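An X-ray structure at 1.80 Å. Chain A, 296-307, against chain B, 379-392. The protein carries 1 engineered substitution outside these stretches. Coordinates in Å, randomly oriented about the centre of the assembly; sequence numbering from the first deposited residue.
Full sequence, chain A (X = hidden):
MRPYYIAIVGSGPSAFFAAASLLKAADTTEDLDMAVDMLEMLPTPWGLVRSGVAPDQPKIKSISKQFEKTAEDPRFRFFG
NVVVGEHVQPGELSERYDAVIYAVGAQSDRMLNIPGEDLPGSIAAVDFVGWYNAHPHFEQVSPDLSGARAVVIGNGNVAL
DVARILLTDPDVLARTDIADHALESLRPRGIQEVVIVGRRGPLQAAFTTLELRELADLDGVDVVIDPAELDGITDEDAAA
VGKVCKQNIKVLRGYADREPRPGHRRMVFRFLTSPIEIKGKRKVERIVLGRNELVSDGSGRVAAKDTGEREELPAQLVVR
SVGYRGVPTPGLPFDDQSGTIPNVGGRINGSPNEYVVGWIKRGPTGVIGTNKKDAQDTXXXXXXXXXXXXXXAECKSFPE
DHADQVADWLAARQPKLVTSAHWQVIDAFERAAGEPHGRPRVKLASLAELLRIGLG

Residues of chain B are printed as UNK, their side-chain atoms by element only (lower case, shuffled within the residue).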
# COMPACT_ATOMS: atom_id res chain seq x y z
N SER A 296 0.34 -5.89 26.60
CA SER A 296 -0.37 -5.14 25.56
C SER A 296 0.24 -3.76 25.46
O SER A 296 0.49 -3.11 26.49
CB SER A 296 -1.86 -5.01 25.90
OG SER A 296 -2.47 -6.28 25.91
N ASP A 297 0.49 -3.29 24.24
CA ASP A 297 0.97 -1.92 24.09
C ASP A 297 -0.09 -1.02 23.46
O ASP A 297 0.18 0.13 23.13
CB ASP A 297 2.30 -1.85 23.33
CG ASP A 297 2.19 -2.35 21.91
OD1 ASP A 297 1.06 -2.67 21.47
OD2 ASP A 297 3.23 -2.44 21.25
N GLY A 298 -1.29 -1.58 23.28
CA GLY A 298 -2.44 -0.83 22.75
C GLY A 298 -2.60 -0.96 21.24
O GLY A 298 -3.56 -0.44 20.67
N SER A 299 -1.65 -1.64 20.60
CA SER A 299 -1.61 -1.74 19.14
C SER A 299 -2.40 -2.93 18.61
O SER A 299 -2.54 -3.10 17.39
CB SER A 299 -0.18 -1.88 18.65
OG SER A 299 0.29 -3.20 18.91
N GLY A 300 -2.90 -3.78 19.51
CA GLY A 300 -3.57 -5.01 19.10
C GLY A 300 -2.58 -6.16 18.94
O GLY A 300 -2.96 -7.28 18.61
N ARG A 301 -1.30 -5.87 19.17
CA ARG A 301 -0.30 -6.90 19.32
C ARG A 301 -0.04 -7.08 20.82
O ARG A 301 -0.41 -6.21 21.65
CB ARG A 301 1.02 -6.45 18.73
CG ARG A 301 1.79 -5.65 19.77
CD ARG A 301 3.30 -5.75 19.62
NE ARG A 301 3.97 -4.62 20.27
CZ ARG A 301 5.28 -4.41 20.33
NH1 ARG A 301 6.16 -5.26 19.80
NH2 ARG A 301 5.73 -3.33 20.96
N VAL A 302 0.60 -8.19 21.16
CA VAL A 302 1.31 -8.25 22.42
C VAL A 302 2.77 -7.95 22.11
O VAL A 302 3.28 -8.36 21.06
CB VAL A 302 1.24 -9.62 23.12
CG1 VAL A 302 0.05 -9.69 24.04
CG2 VAL A 302 1.26 -10.75 22.10
N ALA A 303 3.40 -7.21 23.00
CA ALA A 303 4.80 -6.89 22.90
C ALA A 303 5.55 -7.73 23.93
O ALA A 303 5.00 -8.07 24.97
CB ALA A 303 5.00 -5.42 23.21
N ALA A 304 6.81 -8.06 23.64
CA ALA A 304 7.71 -8.54 24.67
C ALA A 304 8.28 -7.35 25.46
O ALA A 304 8.72 -6.37 24.86
CB ALA A 304 8.83 -9.38 24.07
N LYS A 305 8.25 -7.46 26.78
CA LYS A 305 8.87 -6.48 27.69
C LYS A 305 9.91 -7.17 28.56
O LYS A 305 9.64 -8.19 29.18
CB LYS A 305 7.79 -5.84 28.57
CG LYS A 305 8.29 -4.77 29.53
CD LYS A 305 7.13 -4.13 30.29
CE LYS A 305 7.57 -2.85 30.97
NZ LYS A 305 6.41 -1.96 31.23
N ASP A 306 11.12 -6.61 28.60
CA ASP A 306 12.19 -7.17 29.45
C ASP A 306 11.79 -7.18 30.93
O ASP A 306 11.34 -6.15 31.46
CB ASP A 306 13.46 -6.35 29.24
CG ASP A 306 14.64 -6.88 30.02
OD1 ASP A 306 14.73 -8.10 30.29
OD2 ASP A 306 15.53 -6.06 30.34
N THR A 307 11.95 -8.32 31.60
CA THR A 307 11.74 -8.40 33.05
C THR A 307 13.00 -8.05 33.86
O THR A 307 12.91 -7.79 35.06
CB THR A 307 11.28 -9.80 33.52
OG1 THR A 307 12.37 -10.72 33.45
CG2 THR A 307 10.10 -10.30 32.70
N UNK B 379 -3.51 3.71 13.01
CA UNK B 379 -3.36 3.94 14.45
C UNK B 379 -2.68 2.74 15.13
O UNK B 379 -1.77 2.94 15.92
c UNK B 379 -5.09 5.75 14.61
c UNK B 379 -4.71 4.33 15.09
c UNK B 379 -4.65 4.27 16.62
N UNK B 380 -3.09 1.52 14.79
CA UNK B 380 -2.41 0.32 15.34
C UNK B 380 -0.89 0.39 15.14
O UNK B 380 -0.12 0.11 16.07
o UNK B 380 -4.92 -2.27 14.57
c UNK B 380 -4.34 -1.32 15.16
o UNK B 380 -4.86 -0.68 16.10
c UNK B 380 -2.95 -0.95 14.69
N UNK B 381 -0.48 0.74 13.92
CA UNK B 381 0.94 0.90 13.56
C UNK B 381 1.62 2.03 14.33
O UNK B 381 2.76 1.89 14.82
c UNK B 381 1.07 1.15 12.04
c UNK B 381 2.52 1.42 11.61
o UNK B 381 0.56 -0.01 11.35
N UNK B 382 0.92 3.16 14.42
CA UNK B 382 1.41 4.32 15.14
C UNK B 382 1.74 3.95 16.59
O UNK B 382 2.83 4.25 17.09
c UNK B 382 0.50 6.82 17.22
c UNK B 382 -0.24 7.90 15.06
c UNK B 382 0.66 6.83 15.70
c UNK B 382 0.37 5.45 15.08
N UNK B 383 0.78 3.31 17.26
CA UNK B 383 0.91 2.92 18.66
C UNK B 383 2.00 1.85 18.87
O UNK B 383 2.77 1.91 19.84
c UNK B 383 -0.48 2.48 19.23
c UNK B 383 -1.45 3.68 19.21
c UNK B 383 -2.90 3.32 19.56
c UNK B 383 -0.34 1.84 20.62
N UNK B 384 2.07 0.89 17.95
CA UNK B 384 3.16 -0.08 17.93
C UNK B 384 4.52 0.64 17.95
O UNK B 384 5.37 0.36 18.80
n UNK B 384 3.17 -3.76 18.11
c UNK B 384 3.03 -0.95 16.68
c UNK B 384 4.33 -3.82 17.21
c UNK B 384 4.33 -1.59 16.20
c UNK B 384 4.97 -2.48 17.23
N UNK B 385 4.71 1.58 17.02
CA UNK B 385 5.95 2.35 16.88
C UNK B 385 6.30 3.20 18.10
O UNK B 385 7.48 3.37 18.45
c UNK B 385 6.00 2.45 14.32
c UNK B 385 5.89 3.24 15.63
o UNK B 385 5.57 2.91 13.26
n UNK B 385 6.56 1.25 14.40
N UNK B 386 5.28 3.77 18.74
CA UNK B 386 5.50 4.50 19.98
C UNK B 386 5.98 3.55 21.08
O UNK B 386 6.89 3.88 21.86
c UNK B 386 2.56 7.05 20.14
c UNK B 386 4.94 7.49 19.54
c UNK B 386 3.83 6.44 19.57
c UNK B 386 4.24 5.24 20.42
N UNK B 387 5.35 2.37 21.14
CA UNK B 387 5.67 1.35 22.13
C UNK B 387 7.08 0.81 21.97
O UNK B 387 7.80 0.62 22.97
N UNK B 388 7.48 0.58 20.72
CA UNK B 388 8.86 0.16 20.39
C UNK B 388 9.88 1.21 20.82
O UNK B 388 10.99 0.87 21.24
c UNK B 388 8.29 -1.39 18.44
c UNK B 388 9.02 -0.13 18.89
o UNK B 388 8.18 -1.66 17.25
n UNK B 388 7.80 -2.18 19.40
N UNK B 389 9.50 2.48 20.70
CA UNK B 389 10.37 3.58 21.12
C UNK B 389 10.48 3.63 22.65
O UNK B 389 11.54 3.96 23.19
c UNK B 389 9.88 4.90 20.55
N UNK B 390 9.38 3.29 23.32
CA UNK B 390 9.32 3.29 24.78
C UNK B 390 10.15 2.15 25.39
O UNK B 390 10.97 2.40 26.29
c UNK B 390 7.86 3.22 25.26
c UNK B 390 7.66 3.48 26.74
c UNK B 390 6.32 2.92 27.21
c UNK B 390 6.04 3.23 28.67
n UNK B 390 4.76 2.59 29.11
N UNK B 391 9.94 0.92 24.92
CA UNK B 391 10.72 -0.24 25.41
C UNK B 391 12.22 -0.03 25.16
O UNK B 391 13.05 -0.63 25.85
c UNK B 391 11.04 -2.83 25.14
c UNK B 391 10.21 -1.56 24.80
o UNK B 391 11.67 -4.21 27.00
c UNK B 391 10.85 -3.36 26.57
o UNK B 391 9.89 -2.94 27.26
N UNK B 392 12.54 0.81 24.18
CA UNK B 392 13.93 1.19 23.90
C UNK B 392 14.34 2.49 24.56
O UNK B 392 15.46 2.97 24.36
O HOH W 1 2.39 1.81 22.53
O HOH W 2 -4.64 0.70 18.17

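Position 379 carries three carbons, forked at the first, and makes no contact with chain A: Val379(B). At 380, two carbons end in two oxygens, a carboxylate, Asp380(B); water 2 donates to its OD1 at 2.5 Å and to Gly298(A) O at 3.0 Å, while the backbone O of Asp380(B) lies 3.3 Å from Ser299(A) CB. Position 381 has one carbon bearing an oxygen and a carbon and points away from chain A: Thr381(B). Four carbons forked at the second, out of contact, make 382 Leu382(B).

Position 383 also has four carbons, but forked at the first, with one arm two carbons long; its short arm meets the loop of chain A. This is Ile383(B), whose CG2 packs 3.1 Å from Asp297(A) O and 3.7 Å from Gly298(A) C. An ideal CB on Gly298(A) would sit only 3.4 Å from that CG2, and its phi/psi of 93/-4 by itself calls for glycine.

At 384 four carbons in a row end in nitrogen: Lys384(B). Its chi2 of 60° and chi3 of 82° fold the chain so that its end comes nearer to chain A. NZ makes a salt bridge, with a weak hydrogen bond, to Asp297(A) OD2 at 3.4 Å, but its modelled place is less sure.

Position 385, two carbons with one oxygen and one nitrogen on the second, points away: Asn385(B). Position 386, four carbons forked at the second, makes no contact: Leu386(B). No side-chain atoms at 387 identify Gly387(B); an ideal CB would lie a tight 3.1 Å from Asp297(A) OD2. Position 388 repeats the amide pattern and its end approaches Arg301(A): Asn388(B). A lone carbon at 389 is Ala389(B). The unbranched chain at 390, four carbons ending in nitrogen, makes no contact: Lys390(B). At 391, three carbons end in two oxygens beside the strand, giving Glu391(B); Asp306(A) N donates to OE2 at 2.9 Å with a nearly straight angle of 179°. Position 392, without side-chain atoms, is Gly392(B).

The helix and strand axes run nearly parallel, at 8°, and approach to 10.1 Å, leaving side chains and the loop to bridge them. Asp297(A) organises that loop: its OD1 accepts from Ser299(A) N at 3.0 Å, and its OD2 from Arg301(A) NE at 2.5 Å. Water 1 links the two backbones, joining Asp297(A) O, at 2.8 Å, to Ile383(B) O, at 2.7 Å. The two stretches bury 532 Å² between them, both sides summed.

Chain B, residues 379-392: VDTLIKNLGNAKEG
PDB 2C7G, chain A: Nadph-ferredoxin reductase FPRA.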